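Local atomic coordinates of avirulence protein AVRPPH3 (Pseudomonas syringae pv. phaseolicola, PDB entry 1UKF), a protein that acts as a cysteine protease that cleaves itself and is delivered into plant cells, where it interacts with PBS1 and probably impairs host defence. Residues A8-N13 / D33-M38; A19-E24 / E46-G51; G117-L122 / A135-G140; G140-L145 / E152-R157. One frame throughout, in Å; residues are numbered along the deposited sequence.

Contact 1: residues A8-N13 / D33-M38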
loop_
_atom_site.group_PDB
_atom_site.type_symbol
_atom_site.label_atom_id
_atom_site.label_comp_id
_atom_site.label_asym_id
_atom_site.label_seq_id
_atom_site.Cartn_x
_atom_site.Cartn_y
_atom_site.Cartn_z
ATOM N N ALA A 8 -10.348 -11.288 -0.902
ATOM C CA ALA A 8 -10.167 -11.767 0.466
ATOM C C ALA A 8 -10.318 -10.598 1.431
ATOM O O ALA A 8 -9.362 -9.869 1.703
ATOM C CB ALA A 8 -8.795 -12.417 0.629
ATOM N N SER A 9 -11.532 -10.422 1.937
ATOM C CA SER A 9 -11.837 -9.347 2.870
ATOM C C SER A 9 -11.282 -9.672 4.253
ATOM O O SER A 9 -11.492 -10.770 4.774
ATOM C CB SER A 9 -13.350 -9.149 2.953
ATOM O OG SER A 9 -13.676 -8.125 3.873
ATOM N N ARG A 10 -10.572 -8.718 4.846
ATOM C CA ARG A 10 -9.999 -8.918 6.169
ATOM C C ARG A 10 -9.399 -7.624 6.697
ATOM O O ARG A 10 -8.494 -7.057 6.084
ATOM C CB ARG A 10 -8.904 -9.989 6.124
ATOM C CG ARG A 10 -8.672 -10.712 7.457
ATOM C CD ARG A 10 -9.816 -11.685 7.751
ATOM N NE ARG A 10 -9.930 -12.677 6.684
ATOM C CZ ARG A 10 -9.174 -13.765 6.589
ATOM N NH1 ARG A 10 -8.251 -14.022 7.507
ATOM N NH2 ARG A 10 -9.316 -14.583 5.555
ATOM N N ASP A 11 -9.918 -7.146 7.823
ATOM C CA ASP A 11 -9.378 -5.947 8.448
ATOM C C ASP A 11 -8.302 -6.460 9.397
ATOM O O ASP A 11 -8.610 -6.972 10.476
ATOM C CB ASP A 11 -10.463 -5.217 9.239
ATOM C CG ASP A 11 -9.933 -3.994 9.967
ATOM O OD1 ASP A 11 -8.698 -3.798 10.013
ATOM O OD2 ASP A 11 -10.758 -3.225 10.507
ATOM N N VAL A 12 -7.044 -6.339 8.989
ATOM C CA VAL A 12 -5.937 -6.824 9.805
ATOM C C VAL A 12 -5.091 -5.699 10.392
ATOM O O VAL A 12 -4.012 -5.948 10.932
ATOM C CB VAL A 12 -5.022 -7.767 8.975
ATOM C CG1 VAL A 12 -5.814 -8.984 8.523
ATOM C CG2 VAL A 12 -4.454 -7.034 7.760
ATOM N N ASN A 13 -5.611 -4.472 10.332
ATOM C CA ASN A 13 -4.870 -3.304 10.805
ATOM C C ASN A 13 -5.342 -2.682 12.119
ATOM O O ASN A 13 -5.114 -1.497 12.365
ATOM C CB ASN A 13 -4.872 -2.242 9.694
ATOM C CG ASN A 13 -3.826 -1.161 9.908
ATOM O OD1 ASN A 13 -2.701 -1.442 10.321
ATOM N ND2 ASN A 13 -4.188 0.081 9.600
ATOM N N ASP A 33 -2.945 -18.306 -1.913
ATOM C CA ASP A 33 -3.987 -17.523 -2.560
ATOM C C ASP A 33 -4.337 -16.345 -1.658
ATOM O O ASP A 33 -3.788 -16.210 -0.565
ATOM C CB ASP A 33 -5.232 -18.375 -2.848
ATOM C CG ASP A 33 -5.683 -19.184 -1.651
ATOM O OD1 ASP A 33 -5.742 -18.633 -0.535
ATOM O OD2 ASP A 33 -5.995 -20.381 -1.831
ATOM N N ALA A 34 -5.242 -15.489 -2.115
ATOM C CA ALA A 34 -5.625 -14.313 -1.343
ATOM C C ALA A 34 -6.074 -14.650 0.077
ATOM O O ALA A 34 -5.675 -13.981 1.033
ATOM C CB ALA A 34 -6.721 -13.548 -2.069
ATOM N N GLU A 35 -6.901 -15.682 0.217
ATOM C CA GLU A 35 -7.396 -16.084 1.530
ATOM C C GLU A 35 -6.274 -16.506 2.469
ATOM O O GLU A 35 -6.246 -16.098 3.635
ATOM C CB GLU A 35 -8.396 -17.237 1.393
ATOM C CG GLU A 35 -9.658 -16.886 0.630
ATOM C CD GLU A 35 -10.450 -15.778 1.293
ATOM O OE1 GLU A 35 -10.809 -15.930 2.479
ATOM O OE2 GLU A 35 -10.716 -14.756 0.627
ATOM N N SER A 36 -5.348 -17.322 1.973
ATOM C CA SER A 36 -4.250 -17.773 2.816
ATOM C C SER A 36 -3.322 -16.614 3.165
ATOM O O SER A 36 -2.720 -16.607 4.237
ATOM C CB SER A 36 -3.470 -18.914 2.144
ATOM O OG SER A 36 -2.821 -18.494 0.960
ATOM N N ARG A 37 -3.211 -15.630 2.274
ATOM C CA ARG A 37 -2.358 -14.478 2.554
ATOM C C ARG A 37 -2.977 -13.646 3.670
ATOM O O ARG A 37 -2.271 -13.142 4.544
ATOM C CB ARG A 37 -2.156 -13.627 1.295
ATOM C CG ARG A 37 -1.245 -14.292 0.265
ATOM C CD ARG A 37 -0.805 -13.326 -0.825
ATOM N NE ARG A 37 -1.836 -13.056 -1.824
ATOM C CZ ARG A 37 -2.151 -13.878 -2.821
ATOM N NH1 ARG A 37 -1.519 -15.036 -2.956
ATOM N NH2 ARG A 37 -3.074 -13.527 -3.705
ATOM N N MET A 38 -4.299 -13.512 3.655
ATOM C CA MET A 38 -4.955 -12.754 4.709
ATOM C C MET A 38 -4.902 -13.539 6.023
ATOM O O MET A 38 -4.783 -12.948 7.097
ATOM C CB MET A 38 -6.399 -12.424 4.321
ATOM C CG MET A 38 -6.497 -11.475 3.123
ATOM S SD MET A 38 -5.576 -9.910 3.306
ATOM C CE MET A 38 -4.062 -10.288 2.409
HETATM O O HOH W 1 -11.606 -13.355 4.137
#
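Arg10 and Glu35 meet through a water that three groups hold: it accepts from Arg10 NH2 at 3.0 Å and donates both to Glu35 OE1, 3.2 Å away, and to Ser9 O. The contact lays the chain leaving edge strand 6-9 of the papain-like sheet against the first turns of helix 34-41. Arg10 NE, donating to Ser9 O, curls the side chain back beside its own backbone. Direct pairing of Arg10 NH2 with Glu35 OE1 is a long salt bridge at 3.7 Å, the carboxylate oxygen lying at the guanidinium edge with the two planes 51° apart. Stronger partners take NH1, which bridges to Asp42 and Asp39, so the arginine serves acidic groups on several sides, a task suited to its five N-H bonds. Met38 CB covers one guanidinium face, close to its centre, while the two side chains slide past each other in opposite directions. CG of Arg10 stands anti to the backbone N (chi1 -154°), and bends at chi2 and chi3 fold the chain beyond it over that methylene. Ala8 packs against the helix: its CB reaches Met38 CG at 3.5 Å and Ala34 CB at 3.6 Å, and two alanines allow strand and helix to come this near. Ala8 also bonds through its backbone to Glu152 of the adjoining strand. A capping box starts the helix: Ser36 N donates to Asp33 OD1 at 2.9 Å, while Asp33 N donates to Ser36 OG.

Contact 2: residues A19-E24 / E46-G51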
loop_
_atom_site.group_PDB
_atom_site.type_symbol
_atom_site.label_atom_id
_atom_site.label_comp_id
_atom_site.label_asym_id
_atom_site.label_seq_id
_atom_site.Cartn_x
_atom_site.Cartn_y
_atom_site.Cartn_z
ATOM N N ALA A 19 2.239 0.118 7.298
ATOM C CA ALA A 19 3.427 0.038 6.455
ATOM C C ALA A 19 4.093 -1.330 6.598
ATOM O O ALA A 19 4.511 -1.928 5.605
ATOM C CB ALA A 19 4.409 1.151 6.808
ATOM N N GLY A 20 4.192 -1.815 7.833
ATOM C CA GLY A 20 4.799 -3.112 8.078
ATOM C C GLY A 20 4.003 -4.254 7.468
ATOM O O GLY A 20 4.577 -5.149 6.847
ATOM N N LEU A 21 2.683 -4.238 7.653
ATOM C CA LEU A 21 1.820 -5.273 7.092
ATOM C C LEU A 21 1.857 -5.244 5.569
ATOM O O LEU A 21 1.892 -6.293 4.925
ATOM C CB LEU A 21 0.376 -5.080 7.563
ATOM C CG LEU A 21 0.075 -5.410 9.028
ATOM C CD1 LEU A 21 -1.319 -4.913 9.388
ATOM C CD2 LEU A 21 0.190 -6.917 9.258
ATOM N N SER A 22 1.843 -4.045 4.993
ATOM C CA SER A 22 1.873 -3.902 3.544
ATOM C C SER A 22 3.176 -4.446 2.978
ATOM O O SER A 22 3.184 -5.082 1.921
ATOM C CB SER A 22 1.694 -2.434 3.151
ATOM O OG SER A 22 0.380 -2.004 3.454
ATOM N N THR A 23 4.280 -4.203 3.678
ATOM C CA THR A 23 5.565 -4.700 3.209
ATOM C C THR A 23 5.621 -6.222 3.344
ATOM O O THR A 23 6.148 -6.903 2.463
ATOM C CB THR A 23 6.730 -4.041 3.973
ATOM O OG1 THR A 23 6.670 -2.620 3.782
ATOM C CG2 THR A 23 8.070 -4.537 3.443
ATOM N N GLU A 24 5.064 -6.762 4.427
ATOM C CA GLU A 24 5.040 -8.214 4.608
ATOM C C GLU A 24 4.215 -8.821 3.469
ATOM O O GLU A 24 4.580 -9.854 2.911
ATOM C CB GLU A 24 4.433 -8.571 5.973
ATOM C CG GLU A 24 4.200 -10.068 6.228
ATOM C CD GLU A 24 5.477 -10.890 6.315
ATOM O OE1 GLU A 24 6.584 -10.313 6.364
ATOM O OE2 GLU A 24 5.367 -12.136 6.348
ATOM N N GLU A 46 1.331 -15.574 11.866
ATOM C CA GLU A 46 2.734 -15.178 11.915
ATOM C C GLU A 46 2.962 -13.841 11.216
ATOM O O GLU A 46 3.822 -13.058 11.626
ATOM C CB GLU A 46 3.597 -16.260 11.255
ATOM C CG GLU A 46 5.063 -15.887 11.081
ATOM C CD GLU A 46 5.805 -15.781 12.397
ATOM O OE1 GLU A 46 6.978 -15.349 12.383
ATOM O OE2 GLU A 46 5.223 -16.135 13.442
ATOM N N GLY A 47 2.185 -13.589 10.164
ATOM C CA GLY A 47 2.311 -12.352 9.413
ATOM C C GLY A 47 2.005 -11.106 10.221
ATOM O O GLY A 47 2.554 -10.040 9.939
ATOM N N GLN A 48 1.127 -11.221 11.212
ATOM C CA GLN A 48 0.792 -10.075 12.047
ATOM C C GLN A 48 2.038 -9.691 12.847
ATOM O O GLN A 48 2.379 -8.513 12.947
ATOM C CB GLN A 48 -0.378 -10.415 12.984
ATOM C CG GLN A 48 -0.766 -9.308 13.962
ATOM C CD GLN A 48 -1.535 -8.137 13.349
ATOM O OE1 GLN A 48 -1.658 -7.087 13.977
ATOM N NE2 GLN A 48 -2.069 -8.319 12.147
ATOM N N SER A 49 2.731 -10.685 13.403
ATOM C CA SER A 49 3.946 -10.413 14.166
ATOM C C SER A 49 5.076 -9.931 13.264
ATOM O O SER A 49 5.802 -9.004 13.619
ATOM C CB SER A 49 4.403 -11.656 14.932
ATOM O OG SER A 49 3.671 -11.814 16.133
ATOM N N ARG A 50 5.232 -10.560 12.102
ATOM C CA ARG A 50 6.284 -10.156 11.177
ATOM C C ARG A 50 5.990 -8.736 10.694
ATOM O O ARG A 50 6.893 -7.903 10.589
ATOM C CB ARG A 50 6.354 -11.110 9.981
ATOM C CG ARG A 50 7.642 -10.999 9.181
ATOM C CD ARG A 50 8.825 -11.543 9.972
ATOM N NE ARG A 50 10.103 -11.263 9.322
ATOM C CZ ARG A 50 10.656 -10.057 9.241
ATOM N NH1 ARG A 50 10.044 -9.006 9.772
ATOM N NH2 ARG A 50 11.821 -9.900 8.627
ATOM N N GLY A 51 4.720 -8.467 10.402
ATOM C CA GLY A 51 4.330 -7.146 9.949
ATOM C C GLY A 51 4.616 -6.114 11.021
ATOM O O GLY A 51 5.049 -5.002 10.727
#
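Over one face of the Glu24 carboxylate lie the CB and CG methylenes of Arg50, CG shifted toward the OE1 side and 3.1 Å from Glu24 OE1. At the oxygens the carboxylate is engaged by others, OE1 in a salt bridge with Arg54 and OE2 in a hydrogen bond with His40. This crossing packs helix 18-27, which begins at active-site Cys18 as the central helix of the papain-like fold, against the long helix 46-67. The two segment axes approach to 8.4 Å at 121°. The Arg50 guanidinium leads away from the carboxylate: Arg50 NE remains 4.7 Å from Glu24 OE1, so the arginine offers its aliphatic part here. The Arg54 salt bridge and the bond from His40 would probably offset the cost of burying a charged Glu24. CG of Glu24 is anti to the backbone N (chi1 173°), which sends it toward the second helix.

Close approach of the backbones depends on glycine. Gly20 and Gly51 have no CB in the gap, where one on Gly20 would clash with Gly51 O and one on Gly51 with Leu21 CD2. Gly20 CA thus comes within 3.3 Å of Gly51 O in a CA-H...O contact with an angle of 141° at the hydrogen. Beside this, Leu21 CD2 lies 4.0 Å from Gly47 O and rests 3.9 Å from Gln48 NE2, an amide nitrogen that itself bonds to Leu41 O and Val12 O.

Contact 3: residues G117-L122 / A135-G140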
loop_
_atom_site.group_PDB
_atom_site.type_symbol
_atom_site.label_atom_id
_atom_site.label_comp_id
_atom_site.label_asym_id
_atom_site.label_seq_id
_atom_site.Cartn_x
_atom_site.Cartn_y
_atom_site.Cartn_z
ATOM N N GLY A 117 4.857 -6.850 -13.677
ATOM C CA GLY A 117 6.111 -6.936 -12.956
ATOM C C GLY A 117 6.358 -5.886 -11.889
ATOM O O GLY A 117 7.253 -6.049 -11.063
ATOM N N ARG A 118 5.574 -4.814 -11.887
ATOM C CA ARG A 118 5.775 -3.757 -10.899
ATOM C C ARG A 118 5.165 -4.026 -9.533
ATOM O O ARG A 118 4.081 -4.600 -9.411
ATOM C CB ARG A 118 5.240 -2.423 -11.425
ATOM C CG ARG A 118 5.961 -1.904 -12.659
ATOM C CD ARG A 118 5.591 -0.457 -12.953
ATOM N NE ARG A 118 6.238 0.034 -14.169
ATOM C CZ ARG A 118 6.113 1.269 -14.642
ATOM N NH1 ARG A 118 5.362 2.156 -14.005
ATOM N NH2 ARG A 118 6.738 1.618 -15.760
ATOM N N LYS A 119 5.892 -3.601 -8.506
ATOM C CA LYS A 119 5.459 -3.734 -7.123
ATOM C C LYS A 119 5.572 -2.361 -6.488
ATOM O O LYS A 119 6.508 -1.617 -6.778
ATOM C CB LYS A 119 6.345 -4.722 -6.362
ATOM C CG LYS A 119 6.086 -6.173 -6.710
ATOM C CD LYS A 119 6.779 -7.105 -5.730
ATOM C CE LYS A 119 6.444 -8.563 -6.018
ATOM N NZ LYS A 119 6.998 -9.006 -7.322
ATOM N N HIS A 120 4.619 -2.019 -5.628
ATOM C CA HIS A 120 4.645 -0.718 -4.971
ATOM C C HIS A 120 4.143 -0.742 -3.549
ATOM O O HIS A 120 3.267 -1.527 -3.189
ATOM C CB HIS A 120 3.737 0.301 -5.676
ATOM C CG HIS A 120 4.188 0.704 -7.041
ATOM N ND1 HIS A 120 4.835 1.894 -7.298
ATOM C CD2 HIS A 120 4.043 0.088 -8.236
ATOM C CE1 HIS A 120 5.065 1.993 -8.596
ATOM N NE2 HIS A 120 4.596 0.909 -9.186
ATOM N N LEU A 121 4.719 0.145 -2.751
ATOM C CA LEU A 121 4.238 0.395 -1.405
ATOM C C LEU A 121 3.623 1.761 -1.720
ATOM O O LEU A 121 4.262 2.590 -2.375
ATOM C CB LEU A 121 5.372 0.566 -0.390
ATOM C CG LEU A 121 4.890 1.014 0.997
ATOM C CD1 LEU A 121 4.042 -0.073 1.646
ATOM C CD2 LEU A 121 6.097 1.330 1.866
ATOM N N LEU A 122 2.382 1.991 -1.309
ATOM C CA LEU A 122 1.733 3.267 -1.577
ATOM C C LEU A 122 1.302 3.901 -0.271
ATOM O O LEU A 122 0.909 3.208 0.664
ATOM C CB LEU A 122 0.495 3.075 -2.458
ATOM C CG LEU A 122 0.641 2.366 -3.806
ATOM C CD1 LEU A 122 -0.729 2.182 -4.431
ATOM C CD2 LEU A 122 1.544 3.169 -4.727
ATOM N N ALA A 135 -0.350 -1.686 -0.407
ATOM C CA ALA A 135 0.628 -2.223 -1.343
ATOM C C ALA A 135 -0.048 -2.859 -2.539
ATOM O O ALA A 135 -1.232 -3.187 -2.506
ATOM C CB ALA A 135 1.521 -3.252 -0.640
ATOM N N CYS A 136 0.708 -3.030 -3.611
ATOM C CA CYS A 136 0.163 -3.662 -4.798
ATOM C C CYS A 136 1.266 -4.330 -5.600
ATOM O O CYS A 136 2.441 -3.971 -5.496
ATOM C CB CYS A 136 -0.611 -2.653 -5.662
ATOM S SG CYS A 136 0.326 -1.232 -6.261
ATOM N N SER A 137 0.872 -5.330 -6.378
ATOM C CA SER A 137 1.797 -6.084 -7.204
ATOM C C SER A 137 1.063 -6.494 -8.464
ATOM O O SER A 137 -0.068 -6.980 -8.405
ATOM C CB SER A 137 2.278 -7.324 -6.456
ATOM O OG SER A 137 3.124 -8.117 -7.272
ATOM N N CYS A 138 1.708 -6.288 -9.603
ATOM C CA CYS A 138 1.106 -6.637 -10.875
ATOM C C CYS A 138 1.857 -7.825 -11.453
ATOM O O CYS A 138 3.040 -7.721 -11.790
ATOM C CB CYS A 138 1.170 -5.440 -11.824
ATOM S SG CYS A 138 0.109 -5.575 -13.273
ATOM N N GLU A 139 1.162 -8.958 -11.521
ATOM C CA GLU A 139 1.707 -10.206 -12.047
ATOM C C GLU A 139 1.063 -10.481 -13.403
ATOM O O GLU A 139 -0.036 -11.026 -13.471
ATOM C CB GLU A 139 1.394 -11.363 -11.089
ATOM C CG GLU A 139 2.168 -11.341 -9.779
ATOM C CD GLU A 139 1.701 -12.412 -8.802
ATOM O OE1 GLU A 139 1.484 -13.565 -9.231
ATOM O OE2 GLU A 139 1.562 -12.104 -7.600
ATOM N N GLY A 140 1.745 -10.104 -14.479
ATOM C CA GLY A 140 1.187 -10.316 -15.803
ATOM C C GLY A 140 -0.073 -9.489 -15.979
ATOM O O GLY A 140 -0.039 -8.269 -15.835
HETATM O O HOH W 2 4.871 -8.062 -9.496
#
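Lys119, His120 and Leu121 run antiparallel to Ser137, Cys136 and Ala135, the strand axes 4.8 Å apart and their directions 165° from each other. His120 and Cys136 form the hydrogen-bonded pair, His120 N giving to Cys136 O at 2.9 Å and Cys136 N returning a bond to His120 O. Lys119-Ser137 and Leu121-Ala135 are non-hydrogen-bonded pairs, tied instead by CA-H...O contacts such as that of Lys119 CA to Cys136 O. Toward the strand ends Cys138 N donates almost straight to Arg118 O, whereas Gly117 N reaches Cys138 O at 2.8 Å from 32° outside the carbonyl plane. The positive phi of Gly117 suits a residue without a side chain. The two strands are neighbours in the sheet of the papain-like fold, and their hairpin carries active-site His132 farther along.

On one face Cys136 SG, placed between backbone N and carbonyl carbon (chi1 59°), packs 3.8 Å from His120 CB and 4.0 Å from Leu122 CD1; Val113 of helix 102-113 touches all three residues. On the other face Ala135 is small enough for helix 18-27 to lie against it, Ser22 touching both Ala135 and Leu121. Lys119 extends past Ser137 before turning at chi4, and a water accepts from Lys119 NZ at 3.2 Å, donates to Cys138 O and is hydrogen-bonded to Ser137 OG 2.8 Å away.

Contact 4: residues G140-L145 / E152-R157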
loop_
_atom_site.group_PDB
_atom_site.type_symbol
_atom_site.label_atom_id
_atom_site.label_comp_id
_atom_site.label_asym_id
_atom_site.label_seq_id
_atom_site.Cartn_x
_atom_site.Cartn_y
_atom_site.Cartn_z
ATOM N N GLY A 140 1.745 -10.104 -14.479
ATOM C CA GLY A 140 1.187 -10.316 -15.803
ATOM C C GLY A 140 -0.073 -9.489 -15.979
ATOM O O GLY A 140 -0.039 -8.269 -15.835
ATOM N N SER A 141 -1.190 -10.147 -16.277
ATOM C CA SER A 141 -2.457 -9.444 -16.459
ATOM C C SER A 141 -3.190 -9.228 -15.135
ATOM O O SER A 141 -4.154 -8.467 -15.067
ATOM C CB SER A 141 -3.363 -10.230 -17.411
ATOM O OG SER A 141 -4.626 -9.600 -17.544
ATOM N N GLN A 142 -2.713 -9.888 -14.085
ATOM C CA GLN A 142 -3.330 -9.810 -12.762
ATOM C C GLN A 142 -2.780 -8.715 -11.841
ATOM O O GLN A 142 -1.612 -8.745 -11.452
ATOM C CB GLN A 142 -3.196 -11.172 -12.072
ATOM C CG GLN A 142 -3.704 -11.229 -10.638
ATOM C CD GLN A 142 -3.473 -12.588 -10.005
ATOM O OE1 GLN A 142 -2.376 -13.144 -10.085
ATOM N NE2 GLN A 142 -4.504 -13.129 -9.367
ATOM N N PHE A 143 -3.634 -7.757 -11.492
ATOM C CA PHE A 143 -3.247 -6.671 -10.596
ATOM C C PHE A 143 -3.792 -6.973 -9.201
ATOM O O PHE A 143 -4.999 -7.142 -9.023
ATOM C CB PHE A 143 -3.806 -5.334 -11.087
ATOM C CG PHE A 143 -3.499 -4.180 -10.172
ATOM C CD1 PHE A 143 -2.187 -3.755 -9.985
ATOM C CD2 PHE A 143 -4.518 -3.537 -9.475
ATOM C CE1 PHE A 143 -1.894 -2.706 -9.114
ATOM C CE2 PHE A 143 -4.233 -2.487 -8.602
ATOM C CZ PHE A 143 -2.918 -2.071 -8.422
ATOM N N LYS A 144 -2.896 -7.050 -8.221
ATOM C CA LYS A 144 -3.271 -7.338 -6.836
ATOM C C LYS A 144 -3.034 -6.111 -5.965
ATOM O O LYS A 144 -2.002 -5.456 -6.084
ATOM C CB LYS A 144 -2.424 -8.483 -6.271
ATOM C CG LYS A 144 -2.504 -9.812 -6.999
ATOM C CD LYS A 144 -1.569 -10.814 -6.326
ATOM C CE LYS A 144 -1.631 -12.186 -6.975
ATOM N NZ LYS A 144 -0.681 -13.127 -6.320
ATOM N N LEU A 145 -3.983 -5.811 -5.084
ATOM C CA LEU A 145 -3.843 -4.675 -4.185
ATOM C C LEU A 145 -4.267 -5.086 -2.784
ATOM O O LEU A 145 -5.308 -5.717 -2.595
ATOM C CB LEU A 145 -4.683 -3.489 -4.674
ATOM C CG LEU A 145 -4.562 -2.209 -3.839
ATOM C CD1 LEU A 145 -4.774 -0.998 -4.728
ATOM C CD2 LEU A 145 -5.563 -2.231 -2.689
ATOM N N GLU A 152 -7.528 -7.987 0.556
ATOM C CA GLU A 152 -6.942 -8.026 -0.776
ATOM C C GLU A 152 -7.983 -7.899 -1.879
ATOM O O GLU A 152 -9.083 -8.459 -1.792
ATOM C CB GLU A 152 -6.137 -9.318 -0.974
ATOM C CG GLU A 152 -5.287 -9.303 -2.251
ATOM C CD GLU A 152 -4.381 -10.514 -2.400
ATOM O OE1 GLU A 152 -3.731 -10.908 -1.409
ATOM O OE2 GLU A 152 -4.310 -11.059 -3.525
ATOM N N PHE A 153 -7.616 -7.146 -2.909
ATOM C CA PHE A 153 -8.465 -6.911 -4.069
ATOM C C PHE A 153 -7.669 -7.292 -5.304
ATOM O O PHE A 153 -6.436 -7.267 -5.293
ATOM C CB PHE A 153 -8.858 -5.435 -4.162
ATOM C CG PHE A 153 -9.576 -4.920 -2.950
ATOM C CD1 PHE A 153 -8.870 -4.547 -1.809
ATOM C CD2 PHE A 153 -10.963 -4.840 -2.938
ATOM C CE1 PHE A 153 -9.539 -4.103 -0.669
ATOM C CE2 PHE A 153 -11.642 -4.400 -1.807
ATOM C CZ PHE A 153 -10.928 -4.030 -0.668
ATOM N N GLN A 154 -8.376 -7.643 -6.369
ATOM C CA GLN A 154 -7.727 -8.013 -7.615
ATOM C C GLN A 154 -8.546 -7.546 -8.801
ATOM O O GLN A 154 -9.778 -7.488 -8.741
ATOM C CB GLN A 154 -7.529 -9.529 -7.690
ATOM C CG GLN A 154 -6.393 -10.044 -6.815
ATOM C CD GLN A 154 -6.229 -11.547 -6.901
ATOM O OE1 GLN A 154 -6.576 -12.160 -7.912
ATOM N NE2 GLN A 154 -5.678 -12.148 -5.849
ATOM N N SER A 155 -7.846 -7.200 -9.875
ATOM C CA SER A 155 -8.486 -6.749 -11.101
ATOM C C SER A 155 -7.532 -7.017 -12.246
ATOM O O SER A 155 -6.375 -7.372 -12.038
ATOM C CB SER A 155 -8.765 -5.243 -11.048
ATOM O OG SER A 155 -7.571 -4.486 -11.203
ATOM N N SER A 156 -8.032 -6.876 -13.462
ATOM C CA SER A 156 -7.173 -7.031 -14.621
ATOM C C SER A 156 -6.427 -5.696 -14.640
ATOM O O SER A 156 -6.812 -4.759 -13.935
ATOM C CB SER A 156 -8.024 -7.148 -15.882
ATOM O OG SER A 156 -8.836 -5.996 -16.029
ATOM N N ARG A 157 -5.364 -5.589 -15.426
ATOM C CA ARG A 157 -4.664 -4.315 -15.492
ATOM C C ARG A 157 -5.648 -3.291 -16.067
ATOM O O ARG A 157 -5.636 -2.121 -15.690
ATOM C CB ARG A 157 -3.417 -4.414 -16.383
ATOM C CG ARG A 157 -2.398 -5.451 -15.926
ATOM C CD ARG A 157 -1.011 -5.188 -16.512
ATOM N NE ARG A 157 -0.994 -5.087 -17.971
ATOM C CZ ARG A 157 -0.507 -6.013 -18.793
ATOM N NH1 ARG A 157 0.005 -7.140 -18.317
ATOM N NH2 ARG A 157 -0.502 -5.793 -20.100
HETATM O O HOH W 3 -4.969 -6.892 -17.977
#
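An antiparallel hairpin of the papain-like sheet joins strand 142-147, which ends at active-site Asp147, to strand 151-156. Phe143 and Leu145 exchange paired backbone bonds with Ser155 and Phe153, Phe153 N reaching Leu145 O at 2.7 Å. On the face of Lys144, Gln142 NE2 donates to Gln154 OE1 at 2.7 Å, the donor standing 60° out of the carbonyl plane and the two amides turned 89° against each other. Gln154 NE2 in turn donates to Glu152 OE2 at 2.9 Å, using the anti side of a carboxylate that also salt-bridges Arg37. Glutamine, donor and acceptor at once, suits this relay. Lys144 lies side by side with Gln154, its amine bound to Glu139.

On the other face Leu145 CD2 packs 4.1 Å from Phe153 CD1, and the Phe143 ring turns its edge to Ser155 OG, which donates to Ser156 O. Helix 160-173 covers Phe143, Ser155 and Phe153. At the hairpin's open end Arg157 NH1 donates to Gly140 O at 2.7 Å, the oxygen lying in the guanidinium plane and the donor above the carbonyl plane.

In the fold
Contacts 3 and 4 are successive hairpins of one antiparallel sheet, their centres about 9 Å apart; strands 130-139 and 142-147 are neighbours, and Gly140 belongs to both contacts. Contact 1 reaches the same sheet at strand 6-9, beside strand 151-156, and its centre is about 15 Å from that of contact 4, joined to it by the Arg37-Glu152 salt bridge. Contacts 1 and 2 alternate along the chain and precede the hairpins. In contact 2, helix 18-27 lies against contact 3 through Ser22. Helical and sheet parts thus bring together Cys18, His132 and Asp147, the catalytic residues of this papain-like protease.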